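Local coordinates for protein phosphoenolpyruvate--glycerone phosphotransferase (Enterococcus faecalis, PDB 3B48) that probably serves as the phosphoryl-donor subunit of a dihydroxyacetone kinase complex, relaying phosphate from phosphoenolpyruvate through histidine residues toward dihydroxyacetone, at residues Lys5-Val11 against Asp64-Phe70; Ile25-Ala30 against Ala106-Ile111; Ser49-Ile55 against Ser79-Ala83; Ile69-Leu73 against Pro101-Ala106. All coordinates share one frame; numbering follows the deposited sequence. Where two conformers were deposited one is given.

Interaction 1: Lys5-Val11 against Asp64-Phe70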
loop_
_atom_site.group_PDB
_atom_site.type_symbol
_atom_site.label_atom_id
_atom_site.label_comp_id
_atom_site.label_asym_id
_atom_site.label_seq_id
_atom_site.Cartn_x
_atom_site.Cartn_y
_atom_site.Cartn_z
ATOM N N LYS B 5 9.253 6.206 -21.828
ATOM C CA LYS B 5 8.020 5.451 -21.728
ATOM C C LYS B 5 8.025 4.480 -20.561
ATOM O O LYS B 5 8.837 3.563 -20.501
ATOM C CB LYS B 5 7.687 4.799 -23.064
ATOM C CG LYS B 5 7.030 5.798 -23.993
ATOM C CD LYS B 5 7.517 5.702 -25.413
ATOM C CE LYS B 5 6.910 6.804 -26.253
ATOM N NZ LYS B 5 6.887 6.401 -27.683
ATOM N N ALA B 6 7.112 4.725 -19.624
ATOM C CA ALA B 6 7.019 3.954 -18.393
ATOM C C ALA B 6 5.593 3.482 -18.086
ATOM O O ALA B 6 4.601 4.169 -18.376
ATOM C CB ALA B 6 7.583 4.724 -17.235
ATOM N N ASP B 7 5.523 2.271 -17.545
ATOM C CA ASP B 7 4.295 1.734 -16.991
ATOM C C ASP B 7 4.562 1.237 -15.584
ATOM O O ASP B 7 5.647 0.685 -15.295
ATOM C CB ASP B 7 3.765 0.578 -17.837
ATOM C CG ASP B 7 3.465 0.980 -19.259
ATOM O OD1 ASP B 7 4.375 1.521 -19.915
ATOM O OD2 ASP B 7 2.333 0.722 -19.739
ATOM N N ILE B 8 3.568 1.451 -14.722
ATOM C CA ILE B 8 3.536 0.901 -13.380
ATOM C C ILE B 8 2.539 -0.236 -13.319
ATOM O O ILE B 8 1.335 -0.070 -13.595
ATOM C CB ILE B 8 3.156 1.960 -12.325
ATOM C CG1 ILE B 8 4.254 3.023 -12.204
ATOM C CG2 ILE B 8 2.873 1.295 -10.967
ATOM C CD1 ILE B 8 3.807 4.275 -11.524
ATOM N N LEU B 9 3.046 -1.398 -12.946
ATOM C CA LEU B 9 2.203 -2.588 -12.829
ATOM C C LEU B 9 2.100 -2.947 -11.351
ATOM O O LEU B 9 3.130 -3.150 -10.654
ATOM C CB LEU B 9 2.737 -3.766 -13.663
ATOM C CG LEU B 9 2.845 -3.751 -15.202
ATOM C CD1 LEU B 9 3.844 -2.687 -15.755
ATOM C CD2 LEU B 9 3.237 -5.170 -15.666
ATOM N N LEU B 10 0.838 -2.982 -10.915
ATOM C CA LEU B 10 0.428 -3.122 -9.534
ATOM C C LEU B 10 -0.151 -4.518 -9.334
ATOM O O LEU B 10 -1.255 -4.812 -9.817
ATOM C CB LEU B 10 -0.666 -2.084 -9.201
ATOM C CG LEU B 10 -0.365 -0.602 -9.501
ATOM C CD1 LEU B 10 -1.649 0.195 -9.353
ATOM C CD2 LEU B 10 0.642 -0.127 -8.517
ATOM N N VAL B 11 0.596 -5.355 -8.615
ATOM C CA VAL B 11 0.185 -6.744 -8.314
ATOM C C VAL B 11 -0.246 -6.935 -6.845
ATOM O O VAL B 11 0.391 -6.451 -5.940
ATOM C CB VAL B 11 1.282 -7.736 -8.716
ATOM C CG1 VAL B 11 0.741 -9.163 -8.702
ATOM C CG2 VAL B 11 1.844 -7.321 -10.106
ATOM N N ASP B 64 8.575 -0.224 -26.448
ATOM C CA ASP B 64 9.406 0.892 -26.064
ATOM C C ASP B 64 9.090 1.438 -24.688
ATOM O O ASP B 64 9.377 2.600 -24.411
ATOM C CB ASP B 64 9.397 1.991 -27.145
ATOM C CG ASP B 64 8.014 2.566 -27.425
ATOM O OD1 ASP B 64 7.001 2.081 -26.875
ATOM O OD2 ASP B 64 7.959 3.531 -28.225
ATOM N N ARG B 65 8.495 0.589 -23.845
ATOM C CA ARG B 65 8.253 0.888 -22.441
ATOM C C ARG B 65 9.276 0.251 -21.473
ATOM O O ARG B 65 9.802 -0.854 -21.692
ATOM C CB ARG B 65 6.845 0.431 -21.983
ATOM C CG ARG B 65 5.725 0.361 -23.021
ATOM C CD ARG B 65 5.254 1.712 -23.489
ATOM N NE ARG B 65 4.640 2.505 -22.428
ATOM C CZ ARG B 65 3.975 3.639 -22.618
ATOM N NH1 ARG B 65 3.816 4.128 -23.844
ATOM N NH2 ARG B 65 3.467 4.283 -21.581
ATOM N N GLU B 66 9.524 0.970 -20.386
ATOM C CA GLU B 66 10.092 0.399 -19.165
ATOM C C GLU B 66 8.966 -0.012 -18.257
ATOM O O GLU B 66 8.068 0.786 -17.989
ATOM C CB GLU B 66 10.955 1.435 -18.443
ATOM C CG GLU B 66 11.974 2.045 -19.374
ATOM C CD GLU B 66 12.926 1.002 -19.948
ATOM O OE1 GLU B 66 13.102 -0.072 -19.306
ATOM O OE2 GLU B 66 13.505 1.278 -21.027
ATOM N N PHE B 67 8.999 -1.255 -17.792
ATOM C CA PHE B 67 7.903 -1.785 -16.962
ATOM C C PHE B 67 8.347 -1.972 -15.528
ATOM O O PHE B 67 9.230 -2.804 -15.247
ATOM C CB PHE B 67 7.361 -3.107 -17.509
ATOM C CG PHE B 67 6.879 -3.033 -18.941
ATOM C CD1 PHE B 67 5.583 -2.580 -19.237
ATOM C CD2 PHE B 67 7.712 -3.441 -19.989
ATOM C CE1 PHE B 67 5.132 -2.512 -20.542
ATOM C CE2 PHE B 67 7.287 -3.379 -21.302
ATOM C CZ PHE B 67 5.997 -2.921 -21.597
ATOM N N LEU B 68 7.713 -1.198 -14.644
ATOM C CA LEU B 68 7.970 -1.204 -13.185
ATOM C C LEU B 68 6.928 -1.999 -12.419
ATOM O O LEU B 68 5.729 -1.666 -12.441
ATOM C CB LEU B 68 8.017 0.230 -12.637
ATOM C CG LEU B 68 8.709 1.320 -13.465
ATOM C CD1 LEU B 68 9.048 2.512 -12.577
ATOM C CD2 LEU B 68 9.949 0.857 -14.259
ATOM N N ILE B 69 7.380 -3.069 -11.772
ATOM C CA ILE B 69 6.476 -4.018 -11.090
ATOM C C ILE B 69 6.481 -3.860 -9.563
ATOM O O ILE B 69 7.518 -4.038 -8.936
ATOM C CB ILE B 69 6.745 -5.520 -11.516
ATOM C CG1 ILE B 69 6.146 -5.821 -12.896
ATOM C CG2 ILE B 69 6.075 -6.483 -10.577
ATOM C CD1 ILE B 69 6.928 -5.313 -14.059
ATOM N N PHE B 70 5.329 -3.478 -9.003
ATOM C CA PHE B 70 5.112 -3.413 -7.566
ATOM C C PHE B 70 4.130 -4.517 -7.090
ATOM O O PHE B 70 3.122 -4.786 -7.742
ATOM C CB PHE B 70 4.579 -2.041 -7.136
ATOM C CG PHE B 70 5.408 -0.895 -7.606
ATOM C CD1 PHE B 70 6.191 -0.175 -6.711
ATOM C CD2 PHE B 70 5.434 -0.536 -8.952
ATOM C CE1 PHE B 70 6.974 0.876 -7.151
ATOM C CE2 PHE B 70 6.205 0.542 -9.382
ATOM C CZ PHE B 70 6.979 1.232 -8.490
#
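Leu9 sits between two neighbours on the adjacent strand: its CD1 meets the ring edge of Phe67 at CD1 (3.9 Å), while its CD2 lies against CD1 of Ile69 (4.0 Å). The branched end of the leucine thus fills the dip between these two bumps, and Asp7 CB touches the same Phe67 ring obliquely. On the face bearing Ile8, Leu68 and Phe70, the Ile8 methyl CG2 rests 3.7 Å from Phe70 CD2; a chi1 of -67° sets that methyl anti to the backbone N. Beneath these side chains runs a regular parallel pairing, from Glu66 N to Lys5 O up to Val11 N to Phe70 O (2.7 Å), the strand axes 23° apart. At the N-terminal, more exposed end the Arg65 chain, kinked at two inner bonds, turns its NE to the syn lone pair of Asp7 OD1 at 2.7 Å, nearly in the guanidinium plane, with Lys5 CB over one guanidinium face. Lys5 NZ makes a longer salt bridge to Asp64 OD2 (3.1 Å). The pair forms the middle of the four-stranded parallel sheet: strand 35-38 flanks 6-11, helix 51-60 packs on Leu9 and Phe67, and helix 102-113 on Ile8 and Phe70.

Interaction 2: Ile25-Ala30 against Ala106-Ile111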
loop_
_atom_site.group_PDB
_atom_site.type_symbol
_atom_site.label_atom_id
_atom_site.label_comp_id
_atom_site.label_asym_id
_atom_site.label_seq_id
_atom_site.Cartn_x
_atom_site.Cartn_y
_atom_site.Cartn_z
ATOM N N ILE B 25 -3.975 7.683 -7.548
ATOM C CA ILE B 25 -2.894 8.354 -8.237
ATOM C C ILE B 25 -3.393 9.219 -9.428
ATOM O O ILE B 25 -3.036 10.389 -9.542
ATOM C CB ILE B 25 -1.886 7.320 -8.719
ATOM C CG1 ILE B 25 -1.155 6.725 -7.512
ATOM C CG2 ILE B 25 -0.945 7.937 -9.718
ATOM C CD1 ILE B 25 -0.163 5.710 -7.876
ATOM N N GLU B 26 -4.214 8.638 -10.299
ATOM C CA GLU B 26 -4.749 9.356 -11.475
ATOM C C GLU B 26 -5.554 10.590 -11.110
ATOM O O GLU B 26 -5.464 11.618 -11.773
ATOM C CB GLU B 26 -5.601 8.430 -12.330
ATOM C CG GLU B 26 -4.765 7.377 -12.969
ATOM C CD GLU B 26 -5.550 6.424 -13.792
ATOM O OE1 GLU B 26 -6.806 6.474 -13.778
ATOM O OE2 GLU B 26 -4.882 5.607 -14.461
ATOM N N GLN B 27 -6.316 10.492 -10.030
ATOM C CA GLN B 27 -7.165 11.580 -9.620
ATOM C C GLN B 27 -6.333 12.666 -8.948
ATOM O O GLN B 27 -6.689 13.842 -8.979
ATOM C CB GLN B 27 -8.256 11.049 -8.715
ATOM C CG GLN B 27 -9.629 11.666 -8.955
ATOM C CD GLN B 27 -10.014 11.802 -10.436
ATOM O OE1 GLN B 27 -10.439 12.874 -10.872
ATOM N NE2 GLN B 27 -9.866 10.719 -11.204
HETATM N N MSE B 28 -5.208 12.269 -8.362
HETATM C CA MSE B 28 -4.254 13.217 -7.812
HETATM C C MSE B 28 -3.450 13.905 -8.920
HETATM O O MSE B 28 -2.672 14.821 -8.635
HETATM C CB MSE B 28 -3.316 12.540 -6.811
HETATM C CG MSE B 28 -3.967 12.258 -5.478
HETATM SE SE MSE B 28 -2.805 11.268 -4.272
HETATM C CE MSE B 28 -1.748 12.837 -3.703
ATOM N N ASN B 29 -3.656 13.469 -10.168
ATOM C CA ASN B 29 -2.939 14.013 -11.332
ATOM C C ASN B 29 -1.434 13.678 -11.318
ATOM O O ASN B 29 -0.606 14.357 -11.937
ATOM C CB ASN B 29 -3.187 15.529 -11.454
ATOM C CG ASN B 29 -4.656 15.870 -11.743
ATOM O OD1 ASN B 29 -5.302 15.247 -12.595
ATOM N ND2 ASN B 29 -5.174 16.868 -11.047
ATOM N N ALA B 30 -1.102 12.612 -10.609
ATOM C CA ALA B 30 0.263 12.131 -10.454
ATOM C C ALA B 30 0.729 11.152 -11.548
ATOM O O ALA B 30 1.866 10.664 -11.503
ATOM C CB ALA B 30 0.426 11.477 -9.075
ATOM N N ALA B 106 4.733 2.948 -5.732
ATOM C CA ALA B 106 4.078 3.304 -7.010
ATOM C C ALA B 106 3.839 4.825 -7.147
ATOM O O ALA B 106 4.091 5.427 -8.209
ATOM C CB ALA B 106 2.768 2.526 -7.145
ATOM N N PHE B 107 3.358 5.443 -6.066
ATOM C CA PHE B 107 3.034 6.857 -6.091
ATOM C C PHE B 107 4.320 7.633 -6.297
ATOM O O PHE B 107 4.351 8.566 -7.100
ATOM C CB PHE B 107 2.287 7.323 -4.811
ATOM C CG PHE B 107 2.182 8.835 -4.683
ATOM C CD1 PHE B 107 1.156 9.545 -5.330
ATOM C CD2 PHE B 107 3.135 9.554 -3.967
ATOM C CE1 PHE B 107 1.093 10.935 -5.249
ATOM C CE2 PHE B 107 3.042 10.957 -3.854
ATOM C CZ PHE B 107 2.015 11.632 -4.504
ATOM N N ALA B 108 5.367 7.255 -5.551
ATOM C CA ALA B 108 6.704 7.846 -5.710
ATOM C C ALA B 108 7.243 7.640 -7.141
ATOM O O ALA B 108 7.641 8.611 -7.797
ATOM C CB ALA B 108 7.652 7.289 -4.700
ATOM N N SER B 109 7.229 6.404 -7.657
ATOM C CA SER B 109 7.596 6.225 -9.074
ATOM C C SER B 109 6.782 7.147 -9.982
ATOM O O SER B 109 7.341 7.816 -10.807
ATOM C CB SER B 109 7.499 4.761 -9.524
ATOM O OG SER B 109 8.589 4.037 -8.979
ATOM N N ALA B 110 5.469 7.203 -9.799
ATOM C CA ALA B 110 4.595 7.992 -10.693
ATOM C C ALA B 110 4.833 9.495 -10.642
ATOM O O ALA B 110 4.777 10.181 -11.663
ATOM C CB ALA B 110 3.131 7.691 -10.414
ATOM N N ILE B 111 5.068 10.026 -9.449
ATOM C CA ILE B 111 5.174 11.455 -9.321
ATOM C C ILE B 111 6.526 11.943 -9.855
ATOM O O ILE B 111 6.638 13.089 -10.321
ATOM C CB ILE B 111 4.821 11.951 -7.864
ATOM C CG1 ILE B 111 3.680 13.004 -7.889
ATOM C CG2 ILE B 111 6.086 12.365 -7.044
ATOM C CD1 ILE B 111 3.708 14.083 -9.056
#
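Ile25 and Phe107 bring together two helices on one side of the central sheet, in the alpha/beta fold of the EIIA-man family: the end of helix 15-27 packs on helix 102-113 where strand 6-11 lies beneath both Ala106 and Ala110. The contact is almost wholly apolar, since no hydrogen bond joins the segments.

Among the aliphatic contacts, the two arms of Ile25 divide the work. Its extended arm (chi2 180°) carries CD1 to the backbone of the other helix, 3.8 Å from Phe107 CA, whereas the CG2 branch meets Ala110 CB at 4.1 Å. Past the helix end, Ala30 CB fits between two side chains one turn apart, touching Ile111 CG1 at 3.8 Å and Phe107 CE1 at 3.9 Å.

The aromatic contacts gather along the CD1-CE1 side of Phe107. Ile25 CG1 lies near the plane of the ring, at its edge. Selenomethionine Met28, bent at chi3, crosses the ring at about a right angle in a Met-aromatic contact: SE is 5.0 Å from the ring centroid and 54° off its normal, an oblique approach. Leu73 of the second subunit packs on both Met28 and Phe107, so this edge of the contact also belongs to the dimer interface.

The backbone contributes through the turn after the helix. Asn29, the first residue to depart from helical backbone angles, has positive phi (67°) in a Schellman motif, and this turn presents Ala30 to the other helix. There, Ala110 CB approaches Ala30 O to 3.4 Å.

Interaction 3: Ser49-Ile55 against Ser79-Ala83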
loop_
_atom_site.group_PDB
_atom_site.type_symbol
_atom_site.label_atom_id
_atom_site.label_comp_id
_atom_site.label_asym_id
_atom_site.label_seq_id
_atom_site.Cartn_x
_atom_site.Cartn_y
_atom_site.Cartn_z
ATOM N N SER B 49 -3.312 -14.077 -6.995
ATOM C CA SER B 49 -2.559 -13.445 -8.076
ATOM C C SER B 49 -2.291 -14.363 -9.260
ATOM O O SER B 49 -2.103 -15.550 -9.084
ATOM C CB SER B 49 -1.266 -12.837 -7.534
ATOM O OG SER B 49 -1.615 -11.681 -6.787
ATOM N N ASP B 50 -2.271 -13.787 -10.464
ATOM C CA ASP B 50 -2.009 -14.517 -11.697
ATOM C C ASP B 50 -0.847 -13.842 -12.416
ATOM O O ASP B 50 -0.954 -12.675 -12.804
ATOM C CB ASP B 50 -3.258 -14.536 -12.594
ATOM C CG ASP B 50 -3.103 -15.440 -13.816
ATOM O OD1 ASP B 50 -2.004 -15.976 -14.024
ATOM O OD2 ASP B 50 -4.090 -15.628 -14.569
ATOM N N PRO B 51 0.280 -14.577 -12.606
ATOM C CA PRO B 51 1.428 -14.010 -13.346
ATOM C C PRO B 51 1.112 -13.718 -14.820
ATOM O O PRO B 51 1.756 -12.886 -15.426
ATOM C CB PRO B 51 2.496 -15.097 -13.220
ATOM C CG PRO B 51 1.720 -16.358 -12.928
ATOM C CD PRO B 51 0.535 -15.954 -12.147
HETATM N N MSE B 52 0.129 -14.413 -15.378
HETATM C CA MSE B 52 -0.267 -14.235 -16.769
HETATM C C MSE B 52 -0.901 -12.854 -17.036
HETATM O O MSE B 52 -0.939 -12.393 -18.157
HETATM C CB MSE B 52 -1.195 -15.374 -17.185
HETATM C CG MSE B 52 -1.102 -15.768 -18.666
HETATM SE SE MSE B 52 0.674 -16.442 -19.178
HETATM C CE MSE B 52 0.738 -18.036 -18.058
ATOM N N LYS B 53 -1.347 -12.173 -15.993
ATOM C CA LYS B 53 -1.840 -10.766 -16.133
ATOM C C LYS B 53 -0.716 -9.788 -16.483
ATOM O O LYS B 53 -0.882 -8.944 -17.354
ATOM C CB LYS B 53 -2.629 -10.324 -14.881
ATOM C CG LYS B 53 -3.891 -11.170 -14.691
ATOM C CD LYS B 53 -4.657 -10.778 -13.448
ATOM C CE LYS B 53 -5.818 -9.864 -13.778
ATOM N NZ LYS B 53 -6.445 -9.367 -12.525
ATOM N N ILE B 54 0.425 -9.978 -15.812
ATOM C CA ILE B 54 1.672 -9.283 -16.074
ATOM C C ILE B 54 2.200 -9.611 -17.475
ATOM O O ILE B 54 2.438 -8.696 -18.266
ATOM C CB ILE B 54 2.755 -9.646 -15.007
ATOM C CG1 ILE B 54 2.196 -9.487 -13.581
ATOM C CG2 ILE B 54 3.998 -8.798 -15.192
ATOM C CD1 ILE B 54 3.123 -9.907 -12.407
ATOM N N ILE B 55 2.348 -10.915 -17.788
ATOM C CA ILE B 55 2.824 -11.359 -19.092
ATOM C C ILE B 55 1.978 -10.767 -20.226
ATOM O O ILE B 55 2.513 -10.108 -21.114
ATOM C CB ILE B 55 2.884 -12.930 -19.256
ATOM C CG1 ILE B 55 3.626 -13.642 -18.108
ATOM C CG2 ILE B 55 3.475 -13.344 -20.644
ATOM C CD1 ILE B 55 5.017 -13.205 -17.916
ATOM N N SER B 79 4.219 -14.230 -8.050
ATOM C CA SER B 79 3.690 -14.024 -9.415
ATOM C C SER B 79 4.496 -12.998 -10.233
ATOM O O SER B 79 4.664 -13.146 -11.452
ATOM C CB SER B 79 2.202 -13.646 -9.352
ATOM O OG SER B 79 1.783 -12.940 -10.502
ATOM N N SER B 80 4.987 -11.962 -9.558
ATOM C CA SER B 80 5.898 -10.984 -10.158
ATOM C C SER B 80 7.280 -11.552 -10.523
ATOM O O SER B 80 7.887 -11.110 -11.498
ATOM C CB SER B 80 6.102 -9.832 -9.183
ATOM O OG SER B 80 4.906 -9.137 -9.070
ATOM N N GLU B 81 7.760 -12.512 -9.727
ATOM C CA GLU B 81 9.050 -13.163 -9.971
ATOM C C GLU B 81 8.955 -14.219 -11.062
ATOM O O GLU B 81 9.852 -14.322 -11.903
ATOM C CB GLU B 81 9.661 -13.785 -8.685
ATOM C CG GLU B 81 9.917 -12.773 -7.562
ATOM C CD GLU B 81 10.164 -13.381 -6.159
ATOM O OE1 GLU B 81 9.944 -14.591 -5.914
ATOM O OE2 GLU B 81 10.587 -12.615 -5.281
ATOM N N LEU B 82 7.880 -15.013 -11.024
ATOM C CA LEU B 82 7.649 -16.065 -12.034
ATOM C C LEU B 82 7.367 -15.520 -13.441
ATOM O O LEU B 82 7.679 -16.177 -14.431
ATOM C CB LEU B 82 6.505 -16.986 -11.630
ATOM C CG LEU B 82 6.550 -17.813 -10.337
ATOM C CD1 LEU B 82 5.184 -18.411 -10.095
ATOM C CD2 LEU B 82 7.623 -18.913 -10.384
ATOM N N ALA B 83 6.791 -14.326 -13.516
ATOM C CA ALA B 83 6.490 -13.673 -14.781
ATOM C C ALA B 83 7.755 -13.307 -15.511
ATOM O O ALA B 83 7.835 -13.470 -16.725
ATOM C CB ALA B 83 5.624 -12.413 -14.554
#
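Pro51 and Ser79 make the closest backbone approach between the two helices, with CA atoms 4.5 Å apart. At this end, polar atoms meet carbon: Pro51 CB faces Ser79 O at 3.4 Å, a van der Waals meeting.

The apolar contacts follow one turn further on. Three side chains gather round Ala83 CB: Pro51 CB, Ile54 CB at 4.0 Å, and Ile55 CD1 at 3.5 Å. Ile55 CD1 is also 3.1 Å from Ala83 O. Ile54 reaches along the other helix as well, placing CD1 3.7 Å from Ser80 CA.

No hydrogen bond crosses the contact; those nearby stay within one segment or one helix. Asp50 is the N-cap of helix 51-60, its OD1 accepting from Met52 N at 3.0 Å, met from well above the carboxylate plane. Ser80 OG bonds to Ala76 O within its own helix.

The axes of segments 51-55 and 79-83 pass 8.6 Å apart at 49°. Ile54 also packs on Leu9 and Val11, and Ser80 on Ile69 and Ala71, which places both helices on the same face of the parallel sheet. Helix 51-60, strand 66-71 and helix 75-84 run in succession, the alternating helix-strand-helix order of an open alpha/beta sandwich.

Interaction 4: Ile69-Leu73 against Pro101-Ala106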
loop_
_atom_site.group_PDB
_atom_site.type_symbol
_atom_site.label_atom_id
_atom_site.label_comp_id
_atom_site.label_asym_id
_atom_site.label_seq_id
_atom_site.Cartn_x
_atom_site.Cartn_y
_atom_site.Cartn_z
ATOM N N ILE B 69 7.380 -3.069 -11.772
ATOM C CA ILE B 69 6.476 -4.018 -11.090
ATOM C C ILE B 69 6.481 -3.860 -9.563
ATOM O O ILE B 69 7.518 -4.038 -8.936
ATOM C CB ILE B 69 6.745 -5.520 -11.516
ATOM C CG1 ILE B 69 6.146 -5.821 -12.896
ATOM C CG2 ILE B 69 6.075 -6.483 -10.577
ATOM C CD1 ILE B 69 6.928 -5.313 -14.059
ATOM N N PHE B 70 5.329 -3.478 -9.003
ATOM C CA PHE B 70 5.112 -3.413 -7.566
ATOM C C PHE B 70 4.130 -4.517 -7.090
ATOM O O PHE B 70 3.122 -4.786 -7.742
ATOM C CB PHE B 70 4.579 -2.041 -7.136
ATOM C CG PHE B 70 5.408 -0.895 -7.606
ATOM C CD1 PHE B 70 6.191 -0.175 -6.711
ATOM C CD2 PHE B 70 5.434 -0.536 -8.952
ATOM C CE1 PHE B 70 6.974 0.876 -7.151
ATOM C CE2 PHE B 70 6.205 0.542 -9.382
ATOM C CZ PHE B 70 6.979 1.232 -8.490
ATOM N N ALA B 71 4.457 -5.155 -5.970
ATOM C CA ALA B 71 3.569 -6.135 -5.329
ATOM C C ALA B 71 3.486 -5.824 -3.842
ATOM O O ALA B 71 4.357 -5.142 -3.280
ATOM C CB ALA B 71 4.051 -7.573 -5.565
ATOM N N ASP B 72 2.428 -6.278 -3.192
ATOM C CA ASP B 72 2.402 -6.147 -1.743
ATOM C C ASP B 72 2.987 -7.386 -1.066
ATOM O O ASP B 72 4.034 -7.317 -0.433
ATOM C CB ASP B 72 1.016 -5.808 -1.217
ATOM C CG ASP B 72 -0.122 -6.671 -1.837
ATOM O OD1 ASP B 72 0.119 -7.768 -2.421
ATOM O OD2 ASP B 72 -1.290 -6.224 -1.691
ATOM N N LEU B 73 2.322 -8.521 -1.221
ATOM C CA LEU B 73 2.549 -9.636 -0.340
ATOM C C LEU B 73 2.275 -10.964 -1.009
ATOM O O LEU B 73 1.462 -11.067 -1.950
ATOM C CB LEU B 73 1.590 -9.539 0.866
ATOM C CG LEU B 73 1.545 -8.338 1.835
ATOM C CD1 LEU B 73 0.153 -8.209 2.341
ATOM C CD2 LEU B 73 2.551 -8.477 2.997
ATOM N N PRO B 101 7.396 -0.546 -1.184
ATOM C CA PRO B 101 6.031 -0.883 -0.821
ATOM C C PRO B 101 5.086 -0.509 -1.941
ATOM O O PRO B 101 5.380 0.404 -2.720
ATOM C CB PRO B 101 5.759 -0.061 0.441
ATOM C CG PRO B 101 6.775 0.999 0.479
ATOM C CD PRO B 101 7.937 0.567 -0.379
ATOM N N LEU B 102 3.974 -1.246 -2.012
ATOM C CA LEU B 102 3.036 -1.170 -3.093
ATOM C C LEU B 102 2.438 0.246 -3.348
ATOM O O LEU B 102 2.611 0.797 -4.457
ATOM C CB LEU B 102 1.929 -2.231 -2.907
ATOM C CG LEU B 102 0.840 -2.264 -3.980
ATOM C CD1 LEU B 102 1.369 -2.594 -5.418
ATOM C CD2 LEU B 102 -0.287 -3.181 -3.606
ATOM N N VAL B 103 1.710 0.800 -2.369
ATOM C CA VAL B 103 1.064 2.111 -2.546
ATOM C C VAL B 103 2.110 3.235 -2.690
ATOM O O VAL B 103 2.151 3.957 -3.709
ATOM C CB VAL B 103 0.066 2.456 -1.380
ATOM C CG1 VAL B 103 -0.561 3.866 -1.608
ATOM C CG2 VAL B 103 -1.033 1.395 -1.261
ATOM N N GLU B 104 2.953 3.350 -1.668
ATOM C CA GLU B 104 3.928 4.409 -1.584
ATOM C C GLU B 104 5.020 4.341 -2.638
ATOM O O GLU B 104 5.384 5.361 -3.186
ATOM C CB GLU B 104 4.513 4.511 -0.174
ATOM C CG GLU B 104 3.449 4.741 0.933
ATOM C CD GLU B 104 2.917 3.425 1.545
ATOM O OE1 GLU B 104 3.029 2.335 0.927
ATOM O OE2 GLU B 104 2.394 3.482 2.661
ATOM N N GLY B 105 5.545 3.156 -2.932
ATOM C CA GLY B 105 6.488 2.999 -4.056
ATOM C C GLY B 105 5.911 3.467 -5.386
ATOM O O GLY B 105 6.496 4.319 -6.070
ATOM N N ALA B 106 4.733 2.948 -5.732
ATOM C CA ALA B 106 4.078 3.304 -7.010
ATOM C C ALA B 106 3.839 4.825 -7.147
ATOM O O ALA B 106 4.091 5.427 -8.209
ATOM C CB ALA B 106 2.768 2.526 -7.145
#
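The Phe70 ring lies flat against the first turns of helix 102-113. Over one face stands Ala106: its CB is 4.3 Å from the ring centroid and just 6° off the normal, a CH-pi contact, while its CA sits 3.7 Å above the plane, toward the rim. At the ring's edge, in its plane, lies Leu9 O of strand 6-11. Gly105, having no side chain, lets its backbone C come obliquely to 3.3 Å from Phe70 CE1, and the carbonyl oxygens of Pro101 and Leu102 also approach obliquely.

From the other end of this turn Leu102, its CG anti to the backbone N (chi1 179°), parts its branches: CD1 meets Phe70 CB at 3.7 Å, and CD2 lies beside Asp72, 3.7 Å from OD2, the side chains alongside and pointing the same way. That same oxygen is hydrogen-bonded to Ser12 OG. Asp72 OD1 accepts from the next amide, Leu73 N, at 2.6 Å on its anti side, tilted out of the carboxylate plane.

The axes of segments 69-71 and 102-106 run nearly antiparallel, at 156°, with a closest approach of 8.0 Å. Around them the dimer closes: Leu102 N bonds to Glu104 OE2 of the second subunit, and Lys132 of that subunit reaches the carbonyls of Ala71 and Asp72. The result is a helix running back over the C-terminal end of a central parallel strand, as in the alpha/beta fold of the EIIA-man family.

Interaction 1 is the buried centre, and the other three are built around it. It alone joins strand to strand, by regular backbone hydrogen bonds, and has salt bridges at its exposed end. Interactions 2 and 3 pair helices on opposite sides of the chain's centre, about 23 Å apart between centres, and, like interaction 4, both work without a cross-segment hydrogen bond; the former is only partly buried, the latter buried. Interaction 4 bridges strand 66-71, shared with interaction 1, to helix 102-113, shared with interaction 2, through Phe70 and Ala106. Its chemistry is ring against helix backbone. Interactions 2, 3 and 4 all touch the second subunit.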